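PDB 6QDI: PA14 domain-containing protein from Clostridium clariflavum, which probably senses plant biomass outside the cell, its tandem calcium-binding PA14 domains recognising sugars as part of an RsgI-type anti-sigma factor. Local coordinates for residues A[106-111]-A[117-122]; A[186-191]-A[198-203]; A[204-209]-A[214-219]; A[224-229]-A[273-278]. One frame throughout, in Å; residues are numbered along the deposited sequence.

Interaction 1 belongs to the first PA14 domain, interactions 2, 3 and 4 to the second. Centres of interactions 1 and 2 lie about 28 Å apart, on opposite sides of the chain's centre, with nearest atoms about 9 Å from each other. Strand 198-207 runs through both interactions 2 and 3. Interactions 3 and 4 join the two sheets of the second domain, their centres about 6 Å apart; Val-218 CG1 packs on Ile-273 CD1 at 3.5 Å. Ile-273 CG2 also meets Trp-202 CH2 of interaction 2 at 3.7 Å. Interactions 1 and 2 border calcium sites, the nearest atoms of Gly-117 and of the Phe-198 side chain each about 5 Å from an ion, whereas interaction 3 is remote from them.

Interaction 1: A[106-111]-A[117-122]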
loop_
_atom_site.group_PDB
_atom_site.type_symbol
_atom_site.label_atom_id
_atom_site.label_comp_id
_atom_site.label_asym_id
_atom_site.label_seq_id
_atom_site.Cartn_x
_atom_site.Cartn_y
_atom_site.Cartn_z
ATOM N N ILE A 106 6.417 -17.118 -10.716
ATOM C CA ILE A 106 5.181 -16.412 -10.996
ATOM C C ILE A 106 5.139 -15.243 -10.008
ATOM O O ILE A 106 5.385 -15.406 -8.812
ATOM C CB ILE A 106 3.906 -17.304 -10.924
ATOM C CG1 ILE A 106 2.649 -16.466 -11.139
ATOM C CG2 ILE A 106 3.846 -18.097 -9.635
ATOM C CD1 ILE A 106 1.431 -17.320 -11.426
ATOM N N LYS A 107 4.764 -14.070 -10.531
ATOM C CA LYS A 107 4.496 -12.876 -9.724
ATOM C C LYS A 107 3.279 -12.200 -10.292
ATOM O O LYS A 107 3.222 -11.970 -11.521
ATOM C CB LYS A 107 5.708 -11.936 -9.737
ATOM C CG LYS A 107 5.456 -10.647 -8.971
ATOM C CD LYS A 107 6.702 -9.785 -8.790
ATOM C CE LYS A 107 7.401 -9.404 -10.059
ATOM N NZ LYS A 107 8.570 -8.521 -9.789
ATOM N N LEU A 108 2.302 -11.885 -9.463
ATOM C CA LEU A 108 1.103 -11.206 -9.910
ATOM C C LEU A 108 0.888 -10.051 -8.936
ATOM O O LEU A 108 0.731 -10.276 -7.740
ATOM C CB LEU A 108 -0.093 -12.145 -9.930
ATOM C CG LEU A 108 -1.356 -11.647 -10.685
ATOM C CD1 LEU A 108 -2.283 -12.808 -10.996
ATOM C CD2 LEU A 108 -2.169 -10.600 -9.975
ATOM N N GLU A 109 0.873 -8.829 -9.476
ATOM C CA GLU A 109 0.585 -7.636 -8.704
ATOM C C GLU A 109 -0.801 -7.105 -9.091
ATOM O O GLU A 109 -1.188 -7.175 -10.259
ATOM C CB GLU A 109 1.667 -6.590 -8.945
ATOM C CG GLU A 109 2.982 -6.981 -8.315
ATOM C CD GLU A 109 4.174 -6.111 -8.638
ATOM O OE1 GLU A 109 4.050 -5.159 -9.429
ATOM O OE2 GLU A 109 5.230 -6.354 -8.015
ATOM N N TYR A 110 -1.513 -6.580 -8.102
ATOM C CA TYR A 110 -2.916 -6.214 -8.269
ATOM C C TYR A 110 -3.224 -4.981 -7.420
ATOM O O TYR A 110 -2.689 -4.856 -6.305
ATOM C CB TYR A 110 -3.777 -7.417 -7.774
ATOM C CG TYR A 110 -5.200 -7.013 -7.478
ATOM C CD1 TYR A 110 -6.144 -6.880 -8.481
ATOM C CD2 TYR A 110 -5.569 -6.637 -6.192
ATOM C CE1 TYR A 110 -7.414 -6.401 -8.207
ATOM C CE2 TYR A 110 -6.815 -6.107 -5.910
ATOM C CZ TYR A 110 -7.738 -5.978 -6.931
ATOM O OH TYR A 110 -8.972 -5.466 -6.637
ATOM N N PHE A 111 -4.147 -4.131 -7.883
ATOM C CA PHE A 111 -4.692 -3.096 -7.021
ATOM C C PHE A 111 -6.158 -2.865 -7.206
ATOM O O PHE A 111 -6.691 -3.017 -8.316
ATOM C CB PHE A 111 -3.907 -1.756 -7.118
ATOM C CG PHE A 111 -4.137 -0.940 -8.378
ATOM C CD1 PHE A 111 -5.163 -0.001 -8.446
ATOM C CD2 PHE A 111 -3.312 -1.073 -9.478
ATOM C CE1 PHE A 111 -5.354 0.775 -9.567
ATOM C CE2 PHE A 111 -3.493 -0.276 -10.599
ATOM C CZ PHE A 111 -4.507 0.640 -10.667
ATOM N N GLY A 117 -13.598 -4.775 -6.084
ATOM C CA GLY A 117 -12.283 -5.339 -6.289
ATOM C C GLY A 117 -12.415 -6.823 -6.586
ATOM O O GLY A 117 -13.077 -7.527 -5.853
ATOM N N PHE A 118 -11.777 -7.270 -7.678
ATOM C CA PHE A 118 -11.743 -8.681 -8.005
ATOM C C PHE A 118 -10.511 -8.972 -8.862
ATOM O O PHE A 118 -10.038 -8.103 -9.593
ATOM C CB PHE A 118 -13.044 -9.176 -8.657
ATOM C CG PHE A 118 -13.503 -8.423 -9.873
ATOM C CD1 PHE A 118 -12.904 -8.626 -11.112
ATOM C CD2 PHE A 118 -14.619 -7.605 -9.799
ATOM C CE1 PHE A 118 -13.374 -7.973 -12.252
ATOM C CE2 PHE A 118 -15.113 -6.979 -10.944
ATOM C CZ PHE A 118 -14.489 -7.147 -12.149
ATOM N N VAL A 119 -10.060 -10.224 -8.812
ATOM C CA VAL A 119 -8.970 -10.671 -9.639
ATOM C C VAL A 119 -9.040 -12.194 -9.720
ATOM O O VAL A 119 -9.145 -12.891 -8.696
ATOM C CB VAL A 119 -7.611 -10.157 -9.149
ATOM C CG1 VAL A 119 -7.264 -10.539 -7.730
ATOM C CG2 VAL A 119 -6.500 -10.583 -10.090
ATOM N N LYS A 120 -8.980 -12.708 -10.929
ATOM C CA LYS A 120 -9.067 -14.143 -11.179
ATOM C C LYS A 120 -8.067 -14.532 -12.246
ATOM O O LYS A 120 -8.075 -13.930 -13.329
ATOM C CB LYS A 120 -10.495 -14.489 -11.684
ATOM C CG LYS A 120 -10.834 -15.931 -11.899
ATOM C CD LYS A 120 -12.337 -16.098 -12.196
ATOM C CE LYS A 120 -12.747 -17.365 -12.919
ATOM N NZ LYS A 120 -14.211 -17.512 -12.800
ATOM N N LEU A 121 -7.237 -15.537 -11.950
ATOM C CA LEU A 121 -6.207 -16.053 -12.889
ATOM C C LEU A 121 -6.577 -17.448 -13.382
ATOM O O LEU A 121 -6.668 -18.397 -12.579
ATOM C CB LEU A 121 -4.842 -16.117 -12.188
ATOM C CG LEU A 121 -3.706 -16.632 -13.055
ATOM C CD1 LEU A 121 -3.369 -15.673 -14.173
ATOM C CD2 LEU A 121 -2.520 -16.941 -12.159
ATOM N N GLU A 122 -6.752 -17.528 -14.695
ATOM C CA GLU A 122 -7.029 -18.792 -15.388
ATOM C C GLU A 122 -5.903 -19.103 -16.333
ATOM O O GLU A 122 -5.098 -18.231 -16.721
ATOM C CB GLU A 122 -8.360 -18.700 -16.178
ATOM C CG GLU A 122 -9.583 -18.489 -15.303
ATOM C CD GLU A 122 -10.760 -18.154 -16.164
ATOM O OE1 GLU A 122 -10.949 -16.965 -16.449
ATOM O OE2 GLU A 122 -11.415 -19.093 -16.678
#
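Strands 106-111 and 117-122 run antiparallel at 160°, one above the other, with axes 8.2 Å apart at closest approach, so side chains fill the gap between them. Tyr-110 faces Val-119 and Leu-108 lies across from Leu-121. At one end Ile-106 and Leu-121 meet tip to tip, CD1 of the isoleucine 4.0 Å from CD2 of the leucine. Leu-108 divides its two branches: CD2 touches Val-119 CG2 at 4.3 Å, while CD1 turns to Leu-121 CD2. The tyrosine covers the other end. Val-119 places CG1 between its backbone N and carbonyl carbon (chi1 58°), and this methyl sits over one face of the Tyr-110 ring, offset toward the rim, in a CH-pi contact 4.2 Å from the centroid. Further out, Tyr-110 CE1 comes within 3.4 Å of Phe-118 O, and the phenol OH lies 3.3 Å from Gly-117 CA. That buried hydroxyl is hydrogen-bonded to the backbone O of Asp-68, a calcium ligand, which ties the ring to the metal-binding end of the domain. Strand 104-113 belongs to one sheet and strand 117-125 to the other, and their facing residues form part of the hydrophobic interior of the PA14 beta-sandwich.

Interaction 2: A[186-191]-A[198-203]; sequences GSPSKS and FSVRWT
Phe-198 opens strand 198-207 with its ring against Pro-188, where the loop 186-191 covers one end of the second PA14 beta-sandwich. Its CG stands between the backbone N and the carbonyl carbon (chi1 60°), directing the ring at the loop. Pro-188 CD lies over one face, offset toward the rim, and makes a CH-pi contact 3.7 Å from the centroid and 20° off the normal. The neighbouring CG also reaches the ring, 3.6 Å from Phe-198 CE1. Two oxygens approach the ring obliquely: Gly-186 O is 3.4 Å from Phe-198 CE2, and Ser-187 OG is 3.8 Å from Phe-198 CD2. That serine hydroxyl is hydrogen-bonded to Asn-193 O, within the same loop. Just after Pro-188 the loop makes an ST turn, Ser-191 N donating to Ser-189 OG, and Glu-172 bonds both serine hydroxyls. The phenylalanine also packs on Asn-266, a calcium ligand, which places the contact beside the metal-binding end of the domain. Two residues on, Val-200 extends the apolar patch, and both it and Pro-188 rest on Tyr-161 of strand 157-162. Where valine meets proline, Val-200 CG2 stands 4.2 Å from Pro-188 CG.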
loop_
_atom_site.group_PDB
_atom_site.type_symbol
_atom_site.label_atom_id
_atom_site.label_comp_id
_atom_site.label_asym_id
_atom_site.label_seq_id
_atom_site.Cartn_x
_atom_site.Cartn_y
_atom_site.Cartn_z
ATOM N N GLY A 186 -9.631 7.101 -3.544
ATOM C CA GLY A 186 -10.414 6.759 -2.357
ATOM C C GLY A 186 -10.231 7.762 -1.203
ATOM O O GLY A 186 -9.403 8.653 -1.259
ATOM N N SER A 187 -11.047 7.542 -0.185
ATOM C CA SER A 187 -10.985 8.341 1.028
ATOM C C SER A 187 -10.362 7.548 2.156
ATOM O O SER A 187 -10.149 6.339 2.050
ATOM C CB SER A 187 -12.388 8.810 1.405
ATOM O OG SER A 187 -12.864 9.639 0.376
ATOM N N PRO A 188 -10.080 8.197 3.312
ATOM C CA PRO A 188 -9.363 7.454 4.358
ATOM C C PRO A 188 -10.203 6.446 5.116
ATOM O O PRO A 188 -9.633 5.614 5.823
ATOM C CB PRO A 188 -8.839 8.597 5.283
ATOM C CG PRO A 188 -8.722 9.765 4.362
ATOM C CD PRO A 188 -9.974 9.654 3.520
ATOM N N SER A 189 -11.521 6.545 4.975
ATOM C CA SER A 189 -12.463 5.647 5.617
ATOM C C SER A 189 -13.728 5.732 4.808
ATOM O O SER A 189 -13.983 6.758 4.160
ATOM C CB SER A 189 -12.750 6.084 7.060
ATOM O OG SER A 189 -13.764 5.291 7.595
ATOM N N LYS A 190 -14.566 4.706 4.878
ATOM C CA LYS A 190 -15.908 4.806 4.301
ATOM C C LYS A 190 -16.749 5.854 4.998
ATOM O O LYS A 190 -17.778 6.231 4.450
ATOM C CB LYS A 190 -16.637 3.457 4.288
ATOM C CG LYS A 190 -16.067 2.483 3.275
ATOM C CD LYS A 190 -16.712 1.130 3.414
ATOM C CE LYS A 190 -16.106 0.100 2.487
ATOM N NZ LYS A 190 -16.832 -0.003 1.224
ATOM N N SER A 191 -16.357 6.326 6.187
ATOM C CA SER A 191 -17.063 7.430 6.818
ATOM C C SER A 191 -16.853 8.767 6.124
ATOM O O SER A 191 -17.540 9.728 6.419
ATOM C CB SER A 191 -16.640 7.552 8.283
ATOM O OG SER A 191 -15.279 7.918 8.382
ATOM N N PHE A 198 -11.023 16.085 0.845
ATOM C CA PHE A 198 -11.096 15.678 2.242
ATOM C C PHE A 198 -9.777 16.078 2.880
ATOM O O PHE A 198 -8.838 16.467 2.193
ATOM C CB PHE A 198 -11.402 14.184 2.380
ATOM C CG PHE A 198 -10.380 13.278 1.745
ATOM C CD1 PHE A 198 -9.187 12.968 2.383
ATOM C CD2 PHE A 198 -10.606 12.713 0.489
ATOM C CE1 PHE A 198 -8.236 12.149 1.751
ATOM C CE2 PHE A 198 -9.661 11.883 -0.093
ATOM C CZ PHE A 198 -8.490 11.590 0.526
ATOM N N SER A 199 -9.719 15.978 4.218
ATOM C CA SER A 199 -8.506 16.382 4.912
ATOM C C SER A 199 -8.344 15.601 6.198
ATOM O O SER A 199 -9.276 14.927 6.660
ATOM C CB SER A 199 -8.489 17.891 5.137
ATOM O OG SER A 199 -9.634 18.339 5.840
ATOM N N VAL A 200 -7.137 15.658 6.750
ATOM C CA VAL A 200 -6.749 14.883 7.911
ATOM C C VAL A 200 -5.853 15.739 8.792
ATOM O O VAL A 200 -4.997 16.455 8.307
ATOM C CB VAL A 200 -5.989 13.614 7.514
ATOM C CG1 VAL A 200 -5.635 12.794 8.741
ATOM C CG2 VAL A 200 -6.783 12.753 6.538
ATOM N N ARG A 201 -6.060 15.603 10.110
ATOM C CA ARG A 201 -5.096 16.097 11.085
ATOM C C ARG A 201 -4.566 14.930 11.887
ATOM O O ARG A 201 -5.316 14.187 12.512
ATOM C CB ARG A 201 -5.741 17.112 12.031
ATOM C CG ARG A 201 -4.855 17.555 13.192
ATOM C CD ARG A 201 -5.362 18.822 13.853
ATOM N NE ARG A 201 -6.716 18.659 14.372
ATOM C CZ ARG A 201 -7.664 19.574 14.305
ATOM N NH1 ARG A 201 -7.473 20.743 13.713
ATOM N NH2 ARG A 201 -8.863 19.295 14.800
ATOM N N TRP A 202 -3.237 14.766 11.898
ATOM C CA TRP A 202 -2.559 13.821 12.765
ATOM C C TRP A 202 -1.834 14.602 13.857
ATOM O O TRP A 202 -1.160 15.600 13.577
ATOM C CB TRP A 202 -1.548 12.958 11.992
ATOM C CG TRP A 202 -2.165 11.925 11.108
ATOM C CD1 TRP A 202 -2.707 10.753 11.511
ATOM C CD2 TRP A 202 -2.283 11.965 9.674
ATOM N NE1 TRP A 202 -3.159 10.053 10.437
ATOM C CE2 TRP A 202 -2.900 10.770 9.296
ATOM C CE3 TRP A 202 -1.913 12.880 8.693
ATOM C CZ2 TRP A 202 -3.159 10.462 7.958
ATOM C CZ3 TRP A 202 -2.179 12.591 7.382
ATOM C CH2 TRP A 202 -2.788 11.395 7.017
ATOM N N THR A 203 -1.952 14.126 15.090
ATOM C CA THR A 203 -1.300 14.742 16.213
ATOM C C THR A 203 -0.696 13.695 17.148
ATOM O O THR A 203 -1.173 12.581 17.287
ATOM C CB THR A 203 -2.294 15.626 17.007
ATOM O OG1 THR A 203 -3.415 14.853 17.433
ATOM C CG2 THR A 203 -2.720 16.855 16.250
#

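Interaction 3: A[204-209]-A[214-219]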
loop_
_atom_site.group_PDB
_atom_site.type_symbol
_atom_site.label_atom_id
_atom_site.label_comp_id
_atom_site.label_asym_id
_atom_site.label_seq_id
_atom_site.Cartn_x
_atom_site.Cartn_y
_atom_site.Cartn_z
ATOM N N GLY A 204 0.336 14.133 17.858
ATOM C CA GLY A 204 0.956 13.341 18.906
ATOM C C GLY A 204 2.389 13.728 19.049
ATOM O O GLY A 204 2.731 14.928 18.997
ATOM N N PHE A 205 3.226 12.719 19.261
ATOM C CA PHE A 205 4.658 12.930 19.560
ATOM C C PHE A 205 5.468 11.895 18.827
ATOM O O PHE A 205 5.057 10.749 18.719
ATOM C CB PHE A 205 4.932 12.848 21.072
ATOM C CG PHE A 205 4.318 13.987 21.833
ATOM C CD1 PHE A 205 2.971 13.949 22.187
ATOM C CD2 PHE A 205 5.023 15.115 22.138
ATOM C CE1 PHE A 205 2.361 15.014 22.826
ATOM C CE2 PHE A 205 4.425 16.171 22.810
ATOM C CZ PHE A 205 3.090 16.123 23.114
ATOM N N ILE A 206 6.645 12.321 18.363
ATOM C CA ILE A 206 7.664 11.414 17.868
ATOM C C ILE A 206 8.726 11.315 18.957
ATOM O O ILE A 206 9.254 12.337 19.392
ATOM C CB ILE A 206 8.278 11.962 16.563
ATOM C CG1 ILE A 206 7.202 12.209 15.501
ATOM C CG2 ILE A 206 9.368 11.013 16.045
ATOM C CD1 ILE A 206 7.635 13.008 14.306
ATOM N N GLN A 207 9.007 10.095 19.412
ATOM C CA GLN A 207 10.036 9.925 20.418
ATOM C C GLN A 207 11.285 9.421 19.735
ATOM O O GLN A 207 11.267 8.381 19.069
ATOM C CB GLN A 207 9.568 9.038 21.575
ATOM C CG GLN A 207 10.544 9.152 22.765
ATOM C CD GLN A 207 9.908 8.796 24.108
ATOM O OE1 GLN A 207 8.917 8.055 24.147
ATOM N NE2 GLN A 207 10.428 9.351 25.185
ATOM N N VAL A 208 12.367 10.147 19.918
ATOM C CA VAL A 208 13.575 10.004 19.121
ATOM C C VAL A 208 14.368 8.786 19.577
ATOM O O VAL A 208 14.630 8.615 20.751
ATOM C CB VAL A 208 14.411 11.280 19.245
ATOM C CG1 VAL A 208 15.784 11.145 18.607
ATOM C CG2 VAL A 208 13.628 12.452 18.672
ATOM N N PRO A 209 14.800 7.913 18.641
ATOM C CA PRO A 209 15.459 6.683 19.072
ATOM C C PRO A 209 16.940 6.822 19.387
ATOM O O PRO A 209 17.439 6.067 20.219
ATOM C CB PRO A 209 15.261 5.750 17.878
ATOM C CG PRO A 209 15.110 6.679 16.689
ATOM C CD PRO A 209 14.358 7.849 17.233
ATOM N N TYR A 214 18.447 14.778 12.479
ATOM C CA TYR A 214 17.326 14.220 11.728
ATOM C C TYR A 214 16.809 15.233 10.728
ATOM O O TYR A 214 16.812 16.422 10.974
ATOM C CB TYR A 214 16.200 13.812 12.662
ATOM C CG TYR A 214 16.527 12.660 13.573
ATOM C CD1 TYR A 214 17.382 12.822 14.665
ATOM C CD2 TYR A 214 15.947 11.417 13.401
ATOM C CE1 TYR A 214 17.680 11.761 15.498
ATOM C CE2 TYR A 214 16.208 10.371 14.228
ATOM C CZ TYR A 214 17.083 10.531 15.300
ATOM O OH TYR A 214 17.355 9.453 16.116
ATOM N N VAL A 215 16.279 14.715 9.626
ATOM C CA VAL A 215 15.493 15.500 8.661
ATOM C C VAL A 215 14.161 14.776 8.480
ATOM O O VAL A 215 14.147 13.578 8.317
ATOM C CB VAL A 215 16.244 15.604 7.303
ATOM C CG1 VAL A 215 15.367 16.240 6.244
ATOM C CG2 VAL A 215 17.522 16.433 7.486
ATOM N N PHE A 216 13.076 15.547 8.483
ATOM C CA PHE A 216 11.752 15.002 8.177
ATOM C C PHE A 216 11.355 15.370 6.750
ATOM O O PHE A 216 11.584 16.499 6.298
ATOM C CB PHE A 216 10.713 15.537 9.152
ATOM C CG PHE A 216 10.984 15.138 10.549
ATOM C CD1 PHE A 216 10.519 13.925 11.024
ATOM C CD2 PHE A 216 11.655 15.946 11.414
ATOM C CE1 PHE A 216 10.743 13.520 12.327
ATOM C CE2 PHE A 216 11.909 15.545 12.710
ATOM C CZ PHE A 216 11.461 14.314 13.165
ATOM N N TYR A 217 10.753 14.403 6.072
ATOM C CA TYR A 217 10.270 14.560 4.697
ATOM C C TYR A 217 8.776 14.311 4.694
ATOM O O TYR A 217 8.294 13.291 5.200
ATOM C CB TYR A 217 10.923 13.571 3.760
ATOM C CG TYR A 217 12.430 13.679 3.641
ATOM C CD1 TYR A 217 13.298 13.124 4.555
ATOM C CD2 TYR A 217 12.977 14.370 2.579
ATOM C CE1 TYR A 217 14.684 13.271 4.396
ATOM C CE2 TYR A 217 14.342 14.495 2.422
ATOM C CZ TYR A 217 15.179 13.941 3.343
ATOM O OH TYR A 217 16.555 14.053 3.247
ATOM N N VAL A 218 8.041 15.207 4.055
ATOM C CA VAL A 218 6.611 15.001 3.840
ATOM C C VAL A 218 6.380 14.985 2.343
ATOM O O VAL A 218 6.649 15.980 1.641
ATOM C CB VAL A 218 5.783 16.111 4.489
ATOM C CG1 VAL A 218 4.309 15.944 4.202
ATOM C CG2 VAL A 218 6.005 16.098 5.977
ATOM N N SER A 219 5.882 13.861 1.838
ATOM C CA SER A 219 5.500 13.738 0.417
ATOM C C SER A 219 3.984 13.761 0.365
ATOM O O SER A 219 3.354 13.047 1.103
ATOM C CB SER A 219 6.026 12.436 -0.129
ATOM O OG SER A 219 7.422 12.347 -0.035
#
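Ile-206 with Phe-216, and Val-208 and Pro-209 with Tyr-214, form the two apolar clusters that carry this contact. In the first, Ile-206 and Phe-216 reach toward each other from opposite directions. The isoleucine keeps CG1 anti to its carbonyl carbon (chi1 -56°) and extends the chain to CD1, which meets Phe-216 CE1 at 3.7 Å on an oblique approach to the ring. Trp-277 of strand 271-279 packs against both residues and also meets the Tyr-214 ring, with planes at about 45°, which links the two clusters.

In the second cluster the far end of Tyr-214 comes up against Val-208 and Pro-209. Val-208 CG1 lies 3.6 Å from Tyr-214 CZ and a little closer to the phenol oxygen, and it comes at the ring obliquely. Pro-209 meets the hydroxyl with two ring carbons, CG and CD, of which CD is 3.6 Å from Tyr-214 OH. Leu-252 of strand 242-252 touches both Val-208 and the tyrosine.

Among the side chains that meet across the contact, Tyr-214 brings a polar group: its hydroxyl, although apolar carbons lie against it, is hydrogen-bonded to the backbone O of Tyr-210, in the short connection between the two segments. This bond fixes the outer end of the ring against the turn that the chain makes there.

The backbones themselves stay well apart: the CA atoms of Ile-206 and Phe-216 are 11.1 Å from each other. Strand 198-207 pairs with strand 257-266 in one sheet and strand 212-220 with strand 271-279 in the other. The chain thus passes from sheet to sheet, and the inward side chains close this end of the PA14 beta-sandwich core.

Interaction 4: A[224-229]-A[273-278]; sequences ASLWID and IRLEWE
Ile-273 sets its CD1 against the methyl of Ala-224, CD1 to CB 4.1 Å. With CG1 anti to the backbone N (chi1 174°) and chi2 turned to 85°, the delta methyl is carried across the space between the strands, where the small alanine side chain meets it. Two residues along each strand, Leu-226 and Leu-275 face one another. Their contact is looser, through one methyl from each: Leu-226 CD1 lies 4.4 Å from Leu-275 CD1. The two segments bury just 99 Å² between them, and the four residues that touch are all buried and hydrocarbon at the point of contact. Other core residues pack around them: Val-218 of strand 212-220 touches both Ile-273 and Leu-275, Tyr-264 packs on Ile-273, and Val-260 lies against Leu-226. The contact belongs to the hydrophobic core of the second PA14 domain, with the calcium ligand Asp-221 about 7 Å from Ile-273 between side chains. Strand 223-228 lies in one sheet between strands 231-240 and 257-266, while strand 271-279 lies in the opposing sheet, paired with strands 180-184 and 212-220.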
loop_
_atom_site.group_PDB
_atom_site.type_symbol
_atom_site.label_atom_id
_atom_site.label_comp_id
_atom_site.label_asym_id
_atom_site.label_seq_id
_atom_site.Cartn_x
_atom_site.Cartn_y
_atom_site.Cartn_z
ATOM N N ALA A 224 -0.143 19.996 2.396
ATOM C CA ALA A 224 0.283 19.517 3.699
ATOM C C ALA A 224 0.972 20.622 4.438
ATOM O O ALA A 224 1.592 21.509 3.854
ATOM C CB ALA A 224 1.201 18.320 3.595
ATOM N N SER A 225 0.899 20.520 5.770
ATOM C CA SER A 225 1.654 21.372 6.669
ATOM C C SER A 225 2.168 20.548 7.830
ATOM O O SER A 225 1.456 19.697 8.348
ATOM C CB SER A 225 0.832 22.549 7.183
ATOM O OG SER A 225 0.580 23.476 6.102
ATOM N N LEU A 226 3.407 20.816 8.217
ATOM C CA LEU A 226 4.024 20.106 9.320
ATOM C C LEU A 226 4.507 21.055 10.399
ATOM O O LEU A 226 5.347 21.940 10.145
ATOM C CB LEU A 226 5.239 19.295 8.853
ATOM C CG LEU A 226 5.929 18.471 9.930
ATOM C CD1 LEU A 226 5.070 17.291 10.383
ATOM C CD2 LEU A 226 7.261 17.943 9.417
ATOM N N TRP A 227 3.992 20.837 11.605
ATOM C CA TRP A 227 4.392 21.550 12.825
ATOM C C TRP A 227 5.225 20.598 13.678
ATOM O O TRP A 227 4.807 19.476 13.969
ATOM C CB TRP A 227 3.157 21.960 13.626
ATOM C CG TRP A 227 2.286 22.937 12.944
ATOM C CD1 TRP A 227 1.363 22.713 11.958
ATOM C CD2 TRP A 227 2.258 24.366 13.179
ATOM N NE1 TRP A 227 0.744 23.891 11.607
ATOM C CE2 TRP A 227 1.265 24.919 12.337
ATOM C CE3 TRP A 227 2.939 25.218 14.050
ATOM C CZ2 TRP A 227 0.977 26.288 12.313
ATOM C CZ3 TRP A 227 2.642 26.570 14.048
ATOM C CH2 TRP A 227 1.661 27.090 13.185
ATOM N N ILE A 228 6.402 21.056 14.083
ATOM C CA ILE A 228 7.337 20.301 14.919
ATOM C C ILE A 228 7.627 21.212 16.110
ATOM O O ILE A 228 8.146 22.334 15.934
ATOM C CB ILE A 228 8.642 19.996 14.113
ATOM C CG1 ILE A 228 8.377 18.994 13.001
ATOM C CG2 ILE A 228 9.754 19.601 15.017
ATOM C CD1 ILE A 228 7.979 17.615 13.428
ATOM N N ASP A 229 7.273 20.749 17.304
ATOM C CA ASP A 229 7.430 21.572 18.506
ATOM C C ASP A 229 6.839 22.957 18.335
ATOM O O ASP A 229 7.387 23.976 18.747
ATOM C CB ASP A 229 8.869 21.587 18.997
ATOM C CG ASP A 229 9.306 20.257 19.572
ATOM O OD1 ASP A 229 8.444 19.509 20.099
ATOM O OD2 ASP A 229 10.533 19.965 19.529
ATOM N N ILE A 273 0.006 10.725 1.139
ATOM C CA ILE A 273 0.807 11.461 2.106
ATOM C C ILE A 273 1.694 10.453 2.829
ATOM O O ILE A 273 1.215 9.419 3.304
ATOM C CB ILE A 273 -0.066 12.295 3.089
ATOM C CG1 ILE A 273 0.730 12.944 4.162
ATOM C CG2 ILE A 273 -1.128 11.474 3.765
ATOM C CD1 ILE A 273 1.334 14.228 3.835
ATOM N N ARG A 274 2.974 10.784 2.952
ATOM C CA ARG A 274 3.911 9.992 3.717
ATOM C C ARG A 274 4.746 10.924 4.591
ATOM O O ARG A 274 5.197 11.991 4.156
ATOM C CB ARG A 274 4.834 9.226 2.802
ATOM C CG ARG A 274 4.159 8.470 1.697
ATOM N NE ARG A 274 2.892 7.443 -0.010
ATOM C CZ ARG A 274 3.065 6.241 -0.524
ATOM N NH1 ARG A 274 3.100 5.135 0.233
ATOM N NH2 ARG A 274 3.035 6.062 -1.862
ATOM N N LEU A 275 4.959 10.469 5.831
ATOM C CA LEU A 275 5.892 11.121 6.776
ATOM C C LEU A 275 7.110 10.207 6.923
ATOM O O LEU A 275 7.005 9.093 7.441
ATOM C CB LEU A 275 5.234 11.388 8.130
ATOM C CG LEU A 275 6.146 12.023 9.166
ATOM C CD1 LEU A 275 6.581 13.424 8.783
ATOM C CD2 LEU A 275 5.493 12.036 10.536
ATOM N N GLU A 276 8.255 10.721 6.465
ATOM C CA GLU A 276 9.516 9.994 6.515
ATOM C C GLU A 276 10.553 10.776 7.296
ATOM O O GLU A 276 10.393 11.991 7.546
ATOM C CB GLU A 276 10.032 9.766 5.092
ATOM C CG GLU A 276 9.170 8.854 4.217
ATOM C CD GLU A 276 9.759 8.730 2.821
ATOM O OE1 GLU A 276 9.893 9.774 2.163
ATOM O OE2 GLU A 276 10.208 7.628 2.444
ATOM N N TRP A 277 11.630 10.084 7.646
ATOM C CA TRP A 277 12.790 10.727 8.223
ATOM C C TRP A 277 14.051 10.089 7.754
ATOM O O TRP A 277 14.069 8.974 7.279
ATOM C CB TRP A 277 12.756 10.764 9.751
ATOM C CG TRP A 277 12.686 9.481 10.493
ATOM C CD1 TRP A 277 12.691 8.212 10.021
ATOM C CD2 TRP A 277 12.572 9.362 11.926
ATOM N NE1 TRP A 277 12.585 7.322 11.056
ATOM C CE2 TRP A 277 12.516 8.016 12.230
ATOM C CE3 TRP A 277 12.487 10.295 12.970
ATOM C CZ2 TRP A 277 12.341 7.559 13.542
ATOM C CZ3 TRP A 277 12.338 9.847 14.270
ATOM C CH2 TRP A 277 12.262 8.506 14.526
ATOM N N GLU A 278 15.134 10.829 7.954
ATOM C CA GLU A 278 16.505 10.304 7.888
ATOM C C GLU A 278 17.169 10.735 9.162
ATOM O O GLU A 278 16.916 11.810 9.675
ATOM C CB GLU A 278 17.202 10.746 6.632
ATOM C CG GLU A 278 18.283 11.741 6.677
ATOM C CD GLU A 278 18.777 11.979 5.277
ATOM O OE1 GLU A 278 19.816 11.459 4.883
ATOM O OE2 GLU A 278 18.040 12.631 4.564
#